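Local coordinates for protein putative (Helicobacter pylori, PDB 4O8S) that probably transfers nucleotidyl groups, as a nucleotidyltransferase superfamily protein related to the AbiEii toxins of type IV toxin-antitoxin systems, at residues H154-A157 with K158-E162; I126-I129 with I130-L134; L12-A15 with I16-L20; T31-Y34 with L35-L39; D185-V188 with D189-D193. All coordinates share one frame; numbering follows the deposited sequence.

Contact 1: H154-A157 with K158-E162; sequences HFLA and KHYEE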
loop_
_atom_site.group_PDB
_atom_site.type_symbol
_atom_site.label_atom_id
_atom_site.label_comp_id
_atom_site.label_asym_id
_atom_site.label_seq_id
_atom_site.Cartn_x
_atom_site.Cartn_y
_atom_site.Cartn_z
ATOM N N HIS A 154 -2.347 5.230 -10.166
ATOM C CA HIS A 154 -2.339 4.922 -11.591
ATOM C C HIS A 154 -2.429 3.407 -11.790
ATOM O O HIS A 154 -3.221 2.933 -12.600
ATOM C CB HIS A 154 -1.073 5.496 -12.228
ATOM C CG HIS A 154 -0.848 5.057 -13.638
ATOM N ND1 HIS A 154 -0.190 3.885 -13.958
ATOM C CD2 HIS A 154 -1.180 5.638 -14.818
ATOM C CE1 HIS A 154 -0.136 3.761 -15.274
ATOM N NE2 HIS A 154 -0.730 4.811 -15.817
ATOM N N PHE A 155 -1.631 2.652 -11.031
ATOM C CA PHE A 155 -1.664 1.195 -11.071
ATOM C C PHE A 155 -3.062 0.680 -10.756
ATOM O O PHE A 155 -3.568 -0.264 -11.402
ATOM C CB PHE A 155 -0.685 0.630 -10.036
ATOM C CG PHE A 155 -0.842 -0.848 -9.794
ATOM C CD1 PHE A 155 -0.233 -1.773 -10.645
ATOM C CD2 PHE A 155 -1.606 -1.321 -8.724
ATOM C CE1 PHE A 155 -0.385 -3.130 -10.443
ATOM C CE2 PHE A 155 -1.771 -2.693 -8.518
ATOM C CZ PHE A 155 -1.152 -3.606 -9.373
ATOM N N LEU A 156 -3.676 1.274 -9.734
ATOM C CA LEU A 156 -5.010 0.868 -9.306
ATOM C C LEU A 156 -6.074 1.186 -10.365
ATOM O O LEU A 156 -6.905 0.343 -10.673
ATOM C CB LEU A 156 -5.361 1.538 -7.970
ATOM C CG LEU A 156 -4.611 0.872 -6.796
ATOM C CD1 LEU A 156 -4.630 1.759 -5.577
ATOM C CD2 LEU A 156 -5.236 -0.487 -6.453
ATOM N N ALA A 157 -6.055 2.397 -10.911
ATOM C CA ALA A 157 -7.016 2.769 -11.947
ATOM C C ALA A 157 -6.846 1.899 -13.193
ATOM O O ALA A 157 -7.826 1.546 -13.866
ATOM C CB ALA A 157 -6.859 4.250 -12.307
ATOM N N LYS A 158 -5.603 1.544 -13.499
ATOM C CA LYS A 158 -5.314 0.780 -14.708
ATOM C C LYS A 158 -5.697 -0.694 -14.580
ATOM O O LYS A 158 -6.233 -1.285 -15.521
ATOM C CB LYS A 158 -3.823 0.896 -15.060
ATOM C CG LYS A 158 -3.448 0.372 -16.461
ATOM C CD LYS A 158 -1.932 0.460 -16.689
ATOM C CE LYS A 158 -1.541 0.036 -18.106
ATOM N NZ LYS A 158 -1.425 1.208 -19.032
ATOM N N HIS A 159 -5.406 -1.301 -13.429
ATOM C CA HIS A 159 -5.574 -2.744 -13.298
ATOM C C HIS A 159 -6.730 -3.163 -12.401
ATOM O O HIS A 159 -7.137 -4.335 -12.406
ATOM C CB HIS A 159 -4.283 -3.384 -12.795
ATOM C CG HIS A 159 -3.111 -3.136 -13.687
ATOM N ND1 HIS A 159 -2.921 -3.819 -14.871
ATOM C CD2 HIS A 159 -2.070 -2.273 -13.578
ATOM C CE1 HIS A 159 -1.805 -3.398 -15.445
ATOM N NE2 HIS A 159 -1.273 -2.457 -14.683
ATOM N N TYR A 160 -7.261 -2.229 -11.620
ATOM C CA TYR A 160 -8.344 -2.603 -10.713
ATOM C C TYR A 160 -9.519 -1.646 -10.796
ATOM O O TYR A 160 -10.140 -1.326 -9.777
ATOM C CB TYR A 160 -7.828 -2.687 -9.275
ATOM C CG TYR A 160 -6.888 -3.840 -9.054
ATOM C CD1 TYR A 160 -7.373 -5.101 -8.737
ATOM C CD2 TYR A 160 -5.514 -3.675 -9.166
ATOM C CE1 TYR A 160 -6.515 -6.170 -8.533
ATOM C CE2 TYR A 160 -4.646 -4.741 -8.964
ATOM C CZ TYR A 160 -5.158 -5.985 -8.655
ATOM O OH TYR A 160 -4.313 -7.060 -8.445
ATOM N N GLU A 161 -9.840 -1.202 -12.004
ATOM C CA GLU A 161 -10.845 -0.158 -12.167
ATOM C C GLU A 161 -12.227 -0.567 -11.646
ATOM O O GLU A 161 -13.038 0.294 -11.288
ATOM C CB GLU A 161 -10.945 0.280 -13.637
ATOM C CG GLU A 161 -11.838 -0.604 -14.510
ATOM C CD GLU A 161 -12.292 0.122 -15.788
ATOM O OE1 GLU A 161 -11.444 0.324 -16.687
ATOM O OE2 GLU A 161 -13.485 0.514 -15.876
ATOM N N GLU A 162 -12.498 -1.867 -11.603
ATOM C CA GLU A 162 -13.816 -2.332 -11.173
ATOM C C GLU A 162 -14.055 -2.089 -9.674
ATOM O O GLU A 162 -15.183 -2.200 -9.188
ATOM C CB GLU A 162 -14.028 -3.810 -11.550
ATOM C CG GLU A 162 -13.139 -4.825 -10.792
ATOM C CD GLU A 162 -11.683 -4.897 -11.296
ATOM O OE1 GLU A 162 -11.260 -4.025 -12.102
ATOM O OE2 GLU A 162 -10.955 -5.837 -10.875
HETATM O O HOH W 1 -8.848 1.850 -16.683
#

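Contact 2: I126-I129 with I130-L134; sequences IERI and IDNKL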
loop_
_atom_site.group_PDB
_atom_site.type_symbol
_atom_site.label_atom_id
_atom_site.label_comp_id
_atom_site.label_asym_id
_atom_site.label_seq_id
_atom_site.Cartn_x
_atom_site.Cartn_y
_atom_site.Cartn_z
ATOM N N ILE A 126 -9.122 -3.832 -1.843
ATOM C CA ILE A 126 -8.620 -2.824 -2.765
ATOM C C ILE A 126 -9.290 -1.474 -2.544
ATOM O O ILE A 126 -8.626 -0.415 -2.582
ATOM C CB ILE A 126 -8.850 -3.244 -4.243
ATOM C CG1 ILE A 126 -7.928 -4.395 -4.625
ATOM C CG2 ILE A 126 -8.600 -2.070 -5.188
ATOM C CD1 ILE A 126 -6.504 -3.947 -4.803
ATOM N N GLU A 127 -10.600 -1.483 -2.327
ATOM C CA GLU A 127 -11.301 -0.210 -2.200
ATOM C C GLU A 127 -10.846 0.572 -0.964
ATOM O O GLU A 127 -10.820 1.795 -0.978
ATOM C CB GLU A 127 -12.839 -0.370 -2.270
ATOM C CG GLU A 127 -13.458 -1.331 -1.271
ATOM C CD GLU A 127 -14.962 -1.081 -1.064
ATOM O OE1 GLU A 127 -15.512 -1.546 -0.031
ATOM O OE2 GLU A 127 -15.591 -0.419 -1.931
ATOM N N ARG A 128 -10.449 -0.131 0.091
ATOM C CA ARG A 128 -9.925 0.543 1.280
ATOM C C ARG A 128 -8.537 1.123 0.968
ATOM O O ARG A 128 -8.205 2.242 1.374
ATOM C CB ARG A 128 -9.853 -0.449 2.447
ATOM C CG ARG A 128 -9.548 0.146 3.836
ATOM C CD ARG A 128 -9.659 -0.971 4.888
ATOM N NE ARG A 128 -9.249 -0.603 6.250
ATOM C CZ ARG A 128 -10.090 -0.436 7.275
ATOM N NH1 ARG A 128 -11.401 -0.581 7.104
ATOM N NH2 ARG A 128 -9.618 -0.120 8.476
ATOM N N ILE A 129 -7.729 0.374 0.224
ATOM C CA ILE A 129 -6.430 0.895 -0.171
ATOM C C ILE A 129 -6.573 2.163 -1.025
ATOM O O ILE A 129 -5.848 3.141 -0.813
ATOM C CB ILE A 129 -5.585 -0.171 -0.879
ATOM C CG1 ILE A 129 -5.388 -1.361 0.079
ATOM C CG2 ILE A 129 -4.243 0.430 -1.308
ATOM C CD1 ILE A 129 -4.895 -2.653 -0.585
ATOM N N ILE A 130 -7.503 2.153 -1.973
ATOM C CA ILE A 130 -7.753 3.319 -2.822
ATOM C C ILE A 130 -8.151 4.519 -1.959
ATOM O O ILE A 130 -7.609 5.618 -2.112
ATOM C CB ILE A 130 -8.913 3.053 -3.826
ATOM C CG1 ILE A 130 -8.562 1.907 -4.786
ATOM C CG2 ILE A 130 -9.198 4.297 -4.648
ATOM C CD1 ILE A 130 -9.682 1.554 -5.737
ATOM N N ASP A 131 -9.122 4.296 -1.074
ATOM C CA ASP A 131 -9.668 5.332 -0.186
ATOM C C ASP A 131 -8.547 5.966 0.647
ATOM O O ASP A 131 -8.421 7.196 0.713
ATOM C CB ASP A 131 -10.741 4.692 0.705
ATOM C CG ASP A 131 -11.526 5.705 1.540
ATOM O OD1 ASP A 131 -11.674 6.881 1.134
ATOM O OD2 ASP A 131 -12.017 5.298 2.617
ATOM N N ASN A 132 -7.710 5.126 1.248
ATOM C CA ASN A 132 -6.588 5.627 2.026
ATOM C C ASN A 132 -5.517 6.329 1.196
ATOM O O ASN A 132 -4.854 7.241 1.685
ATOM C CB ASN A 132 -5.960 4.505 2.848
ATOM C CG ASN A 132 -6.903 3.980 3.920
ATOM O OD1 ASN A 132 -7.913 4.613 4.227
ATOM N ND2 ASN A 132 -6.577 2.821 4.490
ATOM N N LYS A 133 -5.323 5.906 -0.052
ATOM C CA LYS A 133 -4.355 6.588 -0.915
ATOM C C LYS A 133 -4.847 7.994 -1.255
ATOM O O LYS A 133 -4.085 8.957 -1.229
ATOM C CB LYS A 133 -4.109 5.790 -2.204
ATOM C CG LYS A 133 -3.013 4.752 -2.089
ATOM C CD LYS A 133 -1.653 5.419 -2.223
ATOM C CE LYS A 133 -0.536 4.452 -1.880
ATOM N NZ LYS A 133 0.811 5.075 -2.118
ATOM N N LEU A 134 -6.128 8.113 -1.560
ATOM C CA LEU A 134 -6.690 9.412 -1.914
ATOM C C LEU A 134 -6.666 10.377 -0.729
ATOM O O LEU A 134 -6.369 11.561 -0.904
ATOM C CB LEU A 134 -8.104 9.255 -2.464
ATOM C CG LEU A 134 -8.126 8.653 -3.877
ATOM C CD1 LEU A 134 -9.521 8.197 -4.260
ATOM C CD2 LEU A 134 -7.594 9.661 -4.882
HETATM O O HOH W 2 -7.041 1.517 7.480
#

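Contact 3: L12-A15 with I16-L20; sequences LMRA and IVKNL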
loop_
_atom_site.group_PDB
_atom_site.type_symbol
_atom_site.label_atom_id
_atom_site.label_comp_id
_atom_site.label_asym_id
_atom_site.label_seq_id
_atom_site.Cartn_x
_atom_site.Cartn_y
_atom_site.Cartn_z
ATOM N N LEU A 12 11.727 -11.853 4.219
ATOM C CA LEU A 12 11.426 -11.588 5.620
ATOM C C LEU A 12 10.032 -11.018 5.762
ATOM O O LEU A 12 9.288 -11.434 6.639
ATOM C CB LEU A 12 12.449 -10.629 6.231
ATOM C CG LEU A 12 12.149 -10.066 7.624
ATOM C CD1 LEU A 12 12.089 -11.143 8.696
ATOM C CD2 LEU A 12 13.211 -9.021 7.970
HETATM N N MSE A 13 9.668 -10.071 4.895
HETATM C CA MSE A 13 8.328 -9.492 4.964
HETATM C C MSE A 13 7.237 -10.549 4.825
HETATM O O MSE A 13 6.291 -10.576 5.621
HETATM C CB MSE A 13 8.150 -8.403 3.910
HETATM C CG MSE A 13 9.024 -7.170 4.133
HETATM SE SE MSE A 13 8.351 -5.714 2.955
HETATM C CE MSE A 13 8.625 -6.532 1.205
ATOM N N ARG A 14 7.377 -11.435 3.835
ATOM C CA ARG A 14 6.384 -12.500 3.605
ATOM C C ARG A 14 6.219 -13.444 4.791
ATOM O O ARG A 14 5.099 -13.778 5.166
ATOM C CB ARG A 14 6.754 -13.337 2.372
ATOM C CG ARG A 14 6.522 -12.640 1.035
ATOM C CD ARG A 14 6.596 -13.648 -0.128
ATOM N NE ARG A 14 6.177 -13.025 -1.380
ATOM C CZ ARG A 14 4.912 -12.960 -1.793
ATOM N NH1 ARG A 14 3.937 -13.489 -1.056
ATOM N NH2 ARG A 14 4.619 -12.362 -2.943
ATOM N N ALA A 15 7.337 -13.884 5.361
ATOM C CA ALA A 15 7.297 -14.792 6.505
ATOM C C ALA A 15 6.530 -14.141 7.650
ATOM O O ALA A 15 5.686 -14.773 8.311
ATOM C CB ALA A 15 8.698 -15.135 6.948
ATOM N N ILE A 16 6.814 -12.864 7.879
ATOM C CA ILE A 16 6.132 -12.152 8.947
ATOM C C ILE A 16 4.634 -12.128 8.699
ATOM O O ILE A 16 3.854 -12.547 9.563
ATOM C CB ILE A 16 6.683 -10.708 9.108
ATOM C CG1 ILE A 16 8.052 -10.759 9.786
ATOM C CG2 ILE A 16 5.743 -9.860 9.924
ATOM C CD1 ILE A 16 8.821 -9.441 9.708
ATOM N N VAL A 17 4.218 -11.642 7.533
ATOM C CA VAL A 17 2.780 -11.527 7.260
ATOM C C VAL A 17 2.081 -12.899 7.310
ATOM O O VAL A 17 0.995 -13.029 7.881
ATOM C CB VAL A 17 2.508 -10.809 5.916
ATOM C CG1 VAL A 17 1.009 -10.652 5.684
ATOM C CG2 VAL A 17 3.200 -9.425 5.905
ATOM N N LYS A 18 2.713 -13.923 6.750
ATOM C CA LYS A 18 2.144 -15.269 6.830
ATOM C C LYS A 18 2.018 -15.735 8.295
ATOM O O LYS A 18 1.008 -16.330 8.684
ATOM C CB LYS A 18 2.968 -16.241 5.982
ATOM C CG LYS A 18 2.702 -16.098 4.462
ATOM C CD LYS A 18 3.820 -16.718 3.626
ATOM C CE LYS A 18 3.331 -17.205 2.250
ATOM N NZ LYS A 18 2.725 -16.153 1.365
ATOM N N ASN A 19 3.014 -15.422 9.120
ATOM C CA ASN A 19 2.927 -15.776 10.538
ATOM C C ASN A 19 1.705 -15.163 11.212
ATOM O O ASN A 19 1.090 -15.785 12.071
ATOM C CB ASN A 19 4.191 -15.374 11.304
ATOM C CG ASN A 19 4.207 -15.921 12.731
ATOM O OD1 ASN A 19 3.573 -15.364 13.638
ATOM N ND2 ASN A 19 4.920 -17.025 12.930
ATOM N N LEU A 20 1.327 -13.961 10.792
ATOM C CA LEU A 20 0.216 -13.256 11.425
ATOM C C LEU A 20 -1.168 -13.637 10.890
ATOM O O LEU A 20 -2.173 -13.039 11.290
ATOM C CB LEU A 20 0.418 -11.746 11.300
ATOM C CG LEU A 20 1.728 -11.219 11.897
ATOM C CD1 LEU A 20 1.986 -9.777 11.466
ATOM C CD2 LEU A 20 1.687 -11.319 13.426
#

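Contact 4: T31-Y34 with L35-L39; sequences TALY and LGYGL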
loop_
_atom_site.group_PDB
_atom_site.type_symbol
_atom_site.label_atom_id
_atom_site.label_comp_id
_atom_site.label_asym_id
_atom_site.label_seq_id
_atom_site.Cartn_x
_atom_site.Cartn_y
_atom_site.Cartn_z
ATOM N N THR A 31 2.587 -2.096 0.748
ATOM C CA THR A 31 3.105 -3.451 0.713
ATOM C C THR A 31 1.963 -4.464 0.588
ATOM O O THR A 31 2.188 -5.597 0.161
ATOM C CB THR A 31 4.081 -3.704 1.885
ATOM O OG1 THR A 31 5.173 -2.759 1.775
ATOM C CG2 THR A 31 4.654 -5.138 1.869
ATOM N N ALA A 32 0.736 -4.050 0.904
ATOM C CA ALA A 32 -0.430 -4.903 0.617
ATOM C C ALA A 32 -0.600 -5.005 -0.894
ATOM O O ALA A 32 -0.787 -6.096 -1.450
ATOM C CB ALA A 32 -1.685 -4.325 1.232
ATOM N N LEU A 33 -0.490 -3.870 -1.571
ATOM C CA LEU A 33 -0.512 -3.880 -3.038
ATOM C C LEU A 33 0.602 -4.761 -3.627
ATOM O O LEU A 33 0.371 -5.531 -4.577
ATOM C CB LEU A 33 -0.419 -2.460 -3.579
ATOM C CG LEU A 33 -1.632 -1.574 -3.302
ATOM C CD1 LEU A 33 -1.364 -0.160 -3.791
ATOM C CD2 LEU A 33 -2.892 -2.136 -3.977
ATOM N N TYR A 34 1.795 -4.688 -3.040
ATOM C CA TYR A 34 2.931 -5.449 -3.552
ATOM C C TYR A 34 2.848 -6.961 -3.327
ATOM O O TYR A 34 3.134 -7.734 -4.247
ATOM C CB TYR A 34 4.245 -4.922 -2.975
ATOM C CG TYR A 34 5.450 -5.701 -3.448
ATOM C CD1 TYR A 34 5.891 -5.602 -4.768
ATOM C CD2 TYR A 34 6.145 -6.542 -2.586
ATOM C CE1 TYR A 34 7.007 -6.315 -5.217
ATOM C CE2 TYR A 34 7.263 -7.266 -3.029
ATOM C CZ TYR A 34 7.684 -7.145 -4.349
ATOM O OH TYR A 34 8.782 -7.849 -4.806
ATOM N N LEU A 35 2.478 -7.378 -2.113
ATOM C CA LEU A 35 2.455 -8.801 -1.766
ATOM C C LEU A 35 1.142 -9.451 -2.207
ATOM O O LEU A 35 1.091 -10.644 -2.489
ATOM C CB LEU A 35 2.606 -8.991 -0.255
ATOM C CG LEU A 35 3.973 -8.661 0.362
ATOM C CD1 LEU A 35 3.979 -8.941 1.862
ATOM C CD2 LEU A 35 5.068 -9.459 -0.333
ATOM N N GLY A 36 0.077 -8.661 -2.234
ATOM C CA GLY A 36 -1.239 -9.203 -2.500
ATOM C C GLY A 36 -1.813 -8.920 -3.880
ATOM O O GLY A 36 -2.592 -9.727 -4.390
ATOM N N TYR A 37 -1.448 -7.797 -4.495
ATOM C CA TYR A 37 -2.189 -7.393 -5.683
ATOM C C TYR A 37 -1.368 -7.136 -6.943
ATOM O O TYR A 37 -1.896 -6.586 -7.917
ATOM C CB TYR A 37 -3.074 -6.193 -5.362
ATOM C CG TYR A 37 -4.089 -6.467 -4.262
ATOM C CD1 TYR A 37 -5.173 -7.316 -4.485
ATOM C CD2 TYR A 37 -3.968 -5.869 -3.006
ATOM C CE1 TYR A 37 -6.112 -7.562 -3.487
ATOM C CE2 TYR A 37 -4.902 -6.103 -1.997
ATOM C CZ TYR A 37 -5.969 -6.947 -2.243
ATOM O OH TYR A 37 -6.912 -7.185 -1.266
ATOM N N GLY A 38 -0.098 -7.520 -6.933
ATOM C CA GLY A 38 0.718 -7.448 -8.136
ATOM C C GLY A 38 1.312 -6.089 -8.484
ATOM O O GLY A 38 1.655 -5.825 -9.648
ATOM N N LEU A 39 1.443 -5.211 -7.493
ATOM C CA LEU A 39 2.047 -3.905 -7.749
ATOM C C LEU A 39 3.417 -4.076 -8.422
ATOM O O LEU A 39 4.225 -4.903 -7.986
ATOM C CB LEU A 39 2.216 -3.135 -6.427
ATOM C CG LEU A 39 2.825 -1.730 -6.506
ATOM C CD1 LEU A 39 1.898 -0.769 -7.215
ATOM C CD2 LEU A 39 3.132 -1.214 -5.082
HETATM O O HOH W 3 4.173 -7.533 -6.838
HETATM O O HOH W 4 1.387 -9.865 -5.566
#

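Contact 5: D185-V188 with D189-D193; sequences DYLV and DVKLD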
loop_
_atom_site.group_PDB
_atom_site.type_symbol
_atom_site.label_atom_id
_atom_site.label_comp_id
_atom_site.label_asym_id
_atom_site.label_seq_id
_atom_site.Cartn_x
_atom_site.Cartn_y
_atom_site.Cartn_z
ATOM N N ASP A 185 4.222 18.942 -9.071
ATOM C CA ASP A 185 4.242 18.485 -7.682
ATOM C C ASP A 185 5.205 17.323 -7.407
ATOM O O ASP A 185 5.804 17.253 -6.333
ATOM C CB ASP A 185 2.839 18.113 -7.215
ATOM C CG ASP A 185 1.928 19.314 -7.104
ATOM O OD1 ASP A 185 2.435 20.452 -7.217
ATOM O OD2 ASP A 185 0.708 19.118 -6.900
ATOM N N TYR A 186 5.375 16.421 -8.371
ATOM C CA TYR A 186 6.070 15.160 -8.075
ATOM C C TYR A 186 7.436 14.970 -8.702
ATOM O O TYR A 186 8.156 14.047 -8.320
ATOM C CB TYR A 186 5.187 13.968 -8.469
ATOM C CG TYR A 186 3.974 13.781 -7.591
ATOM C CD1 TYR A 186 4.110 13.455 -6.244
ATOM C CD2 TYR A 186 2.694 13.892 -8.114
ATOM C CE1 TYR A 186 2.992 13.262 -5.435
ATOM C CE2 TYR A 186 1.570 13.702 -7.309
ATOM C CZ TYR A 186 1.733 13.389 -5.973
ATOM O OH TYR A 186 0.625 13.201 -5.172
ATOM N N LEU A 187 7.798 15.814 -9.668
ATOM C CA LEU A 187 9.026 15.574 -10.437
ATOM C C LEU A 187 10.289 15.426 -9.593
ATOM O O LEU A 187 11.108 14.528 -9.843
ATOM C CB LEU A 187 9.227 16.626 -11.537
ATOM C CG LEU A 187 10.342 16.220 -12.513
ATOM C CD1 LEU A 187 10.094 14.825 -13.036
ATOM C CD2 LEU A 187 10.464 17.189 -13.677
ATOM N N VAL A 188 10.440 16.285 -8.586
ATOM C CA VAL A 188 11.611 16.197 -7.708
ATOM C C VAL A 188 11.615 14.877 -6.935
ATOM O O VAL A 188 12.634 14.173 -6.887
ATOM C CB VAL A 188 11.683 17.379 -6.707
ATOM C CG1 VAL A 188 12.728 17.099 -5.610
ATOM C CG2 VAL A 188 11.993 18.686 -7.445
ATOM N N ASP A 189 10.475 14.547 -6.338
ATOM C CA ASP A 189 10.376 13.335 -5.544
ATOM C C ASP A 189 10.639 12.095 -6.403
ATOM O O ASP A 189 11.381 11.210 -5.985
ATOM C CB ASP A 189 9.018 13.241 -4.852
ATOM C CG ASP A 189 9.010 12.215 -3.728
ATOM O OD1 ASP A 189 9.954 12.250 -2.891
ATOM O OD2 ASP A 189 8.077 11.370 -3.691
ATOM N N VAL A 190 10.073 12.044 -7.611
ATOM C CA VAL A 190 10.343 10.916 -8.515
ATOM C C VAL A 190 11.836 10.688 -8.742
ATOM O O VAL A 190 12.332 9.570 -8.573
ATOM C CB VAL A 190 9.692 11.089 -9.904
ATOM C CG1 VAL A 190 10.221 10.026 -10.856
ATOM C CG2 VAL A 190 8.183 11.002 -9.818
ATOM N N LYS A 191 12.558 11.740 -9.131
ATOM C CA LYS A 191 13.975 11.591 -9.463
ATOM C C LYS A 191 14.818 11.152 -8.264
ATOM O O LYS A 191 15.844 10.481 -8.420
ATOM C CB LYS A 191 14.522 12.895 -10.054
ATOM C CG LYS A 191 13.744 13.373 -11.282
ATOM C CD LYS A 191 13.819 12.362 -12.422
ATOM C CE LYS A 191 12.892 12.756 -13.576
ATOM N NZ LYS A 191 12.617 11.635 -14.545
ATOM N N LEU A 192 14.368 11.527 -7.072
ATOM C CA LEU A 192 15.065 11.186 -5.838
ATOM C C LEU A 192 14.641 9.831 -5.267
ATOM O O LEU A 192 15.370 9.237 -4.476
ATOM C CB LEU A 192 14.842 12.287 -4.795
ATOM C CG LEU A 192 15.505 13.635 -5.098
ATOM C CD1 LEU A 192 15.102 14.679 -4.064
ATOM C CD2 LEU A 192 17.014 13.468 -5.144
ATOM N N ASP A 193 13.468 9.339 -5.666
ATOM C CA ASP A 193 12.972 8.058 -5.158
ATOM C C ASP A 193 13.553 6.869 -5.943
ATOM O O ASP A 193 13.201 6.645 -7.112
ATOM C CB ASP A 193 11.440 8.040 -5.218
ATOM C CG ASP A 193 10.826 6.881 -4.435
ATOM O OD1 ASP A 193 11.515 5.870 -4.195
ATOM O OD2 ASP A 193 9.635 6.984 -4.067
#

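Contact 1: H154-A157 with K158-E162
Lys158 N, His159 N and Tyr160 N donate to His154 O, Phe155 O and Leu156 O at 2.8 to 2.9 Å, successive i to i+4 bonds that close helix 147-159; helical phi/psi is lost at Tyr160. On this C-terminal turn Phe155, His159 and Tyr160 form an aromatic cluster. With CG of Phe155 anti to the backbone N (chi1 168°), its CD1 lies 3.5 Å from His159 CD2 and its CE2 3.6 Å from Tyr160 CE2. The Phe155 plane is inclined 44° to the imidazole and 52° to the phenol, and both pairs meet obliquely. The Tyr160 hydroxyl is held beyond the turn by Tyr37 O. His154 and Lys158 run side by side, His154 CE1 4.0 Å from Lys158 CD; Lys158 NZ forms a salt bridge with Glu208 on helix 202-231, and His154 NE2 is hydrogen-bonded to the same carboxylate. Past the last helical bonds, one water donates to Ala157 O and to Glu161 OE1, 3.0 Å from each.

Contact 2: I126-I129 with I130-L134
Ile126 O, Glu127 O, Arg128 O and Ile129 O accept from Ile130 N, Asp131 N, Asn132 N and Lys133 N at 2.9 to 3.0 Å, four consecutive i to i+4 bonds in the first turns of helix 126-139. With CG1 beside the backbone N (chi1 -62°), Ile130 sets CG1 3.2 Å from Ile126 O, and the extended chi2 carries Ile130 CD1 on to Ile126 CG2, 3.8 Å away. These two isoleucines face Leu156 of helix 147-159, Ile129 packs on Ala32 and Leu33, and Ile130 also meets Leu168; helix 126-139 thus packs against helices 147-159, 29-36 and 166-176 in the nucleotidyltransferase-related fold. Along the polar side, Arg128 CG passes 4.1 Å from Asn132 ND2, with the guanidinium and amide planes 74° apart. A water accepts from Asn132 ND2 at 3.3 Å and, weakly, from Arg128 NH2. The stronger anchors of Arg128 NH2 are Asp49 and the carbonyl of Asp108. Lys133 bends at chi2 (-80°), and its NZ makes salt bridges with Asp152, Asp149 and Glu30.

Contact 3: L12-A15 with I16-L20
Lys18 runs alongside Arg14, one turn earlier in the same helix, its first carbons set against Arg14 O by a CG beside the backbone N (chi1 -76°). Lys18 CB and CG are each 3.4 Å from Arg14 O, the acceptor of the Lys18 backbone N-H, and CD follows at 3.6 Å. A bend at chi4 (59°) then turns NZ alongside the guanidinium, where it stands 3.8 Å from Arg14 NH1, at the edge of that group and near its plane. Two like charges this close would be expected to oppose each other, but both have partners elsewhere: Lys18 NZ is hydrogen-bonded to the carbonyl of Glu119, and Arg14 NE forms a salt bridge with Glu10. The neighbouring face is apolar. Leu12 CD1 lies 3.8 Å from Ile16 CD1, and Ile16 CG1 approaches Leu12 O to 3.4 Å. Val17 adds its CG2 branch, 3.3 Å from Met13 O, which also accepts from Val17 N. Leu12, Met13 (selenomethionine) and Ile16 all reach Leu100 of strand 98-106, and Ile16 and Val17 reach Leu46 of strand 46-50. With apolar residues on the strands and charged ones along the flank, helix 4-19 is an amphipathic helix laid on the mixed sheet of a nucleotidyltransferase-type alpha+beta fold.

Contact 4: T31-Y34 with L35-L39
Leu33 O is gripped by two backbone donors, Tyr37 N at 2.9 Å and Leu39 N at 3.1 Å. They reach it from opposite faces of the carbonyl plane, each well out of that plane, so the oxygen ties both the last helical turn and the chain that leaves it. Gly38 lies between the donors with positive phi (81°), a conformation that favours glycine and reverses the chain. The turn brings Leu39 back against its own helix, with Leu39 CB 3.9 Å from Leu33 CB. Helix 29-36 and the following strand 46-50 belong to the core of the nucleotidyltransferase-related fold, and this turn is the exit from that helix. A water bridges Tyr34 O and Leu39 O, donating to them at 2.8 and 2.9 Å. Tyr34, with CG anti to N (chi1 179°), presents its ring edge to Leu39 O, 3.7 Å from CD1, while CD2 lies 3.8 Å from Leu35 CD2. Thr31 and Leu35 run side by side, Thr31 CG2 3.9 Å from Leu35 CD1. The Thr31 hydroxyl is hydrogen-bonded to Asp45 O and Ser43. Tyr37 crosses Leu33 at about a right angle, its OH hydrogen-bonded to Ala124 O and Asn116 ND2.

Contact 5: D185-V188 with D189-D193
Val188 and Leu192 make the first of two apolar pairs: they lie side by side, pointing the same way, with Val188 CG1 3.7 Å from Leu192 CD1. The second is looser, Tyr186 CB lying 4.4 Å from Val190 CG2, and it belongs to the inner face: Tyr186 and Val190 both rest on Ala147 of helix 147-159 and on Leu202 of helix 202-231. Separately, a methyl meets the aliphatic part of a lysine. Chi1 of Lys191 (-56°) sets its CG 3.2 Å from Leu187 O, and the bend at chi2 turns the later chain so that Lys191 CE comes 3.5 Å from Leu187 CD1. Leu187, Val188, Lys191 and Leu192 are exposed within the chain and touch a crystal neighbour, so their conformations may owe something to the lattice. Backbone hydrogen bonds show the helix ending. Val190 N to Tyr186 O is short and nearly straight (2.9 Å, 173°), whereas Leu192 N to Val188 O is 3.2 Å and bent to 145°. Asp193 N then makes weak bonds to both Asp189 O and Val190 O. Polar side chains turn to other elements: Asp189 OD2 accepts from the backbone N of Ala147, at the start of helix 147-159, and Asp193 forms a salt bridge with Arg148. The arrangement is the C-terminal turn of a surface helix, one face of which packs on helices 147-159 and 202-231.

Contacts 1, 2 and 4 touch one another, through apolar side chains and, between contacts 1 and 4, a tyrosine hydroxyl on a backbone carbonyl. Contact 4 is the most central, its centre about 7 Å from that of the chain, while contact 1, about 14 Å out, reaches the surface with its lysine and histidine. Contact 3, about 16 Å out and partly buried, joins contact 4 from the sheet side. Contact 5 stands apart, its centre about 19 Å out, and touches none of the others. Contacts 1, 3, 4 and 5 include helix ends, with rings, charged flanks, a glycine turn and aspartates respectively, whereas contact 2 is a helix start carrying buried isoleucines and multiply paired cations.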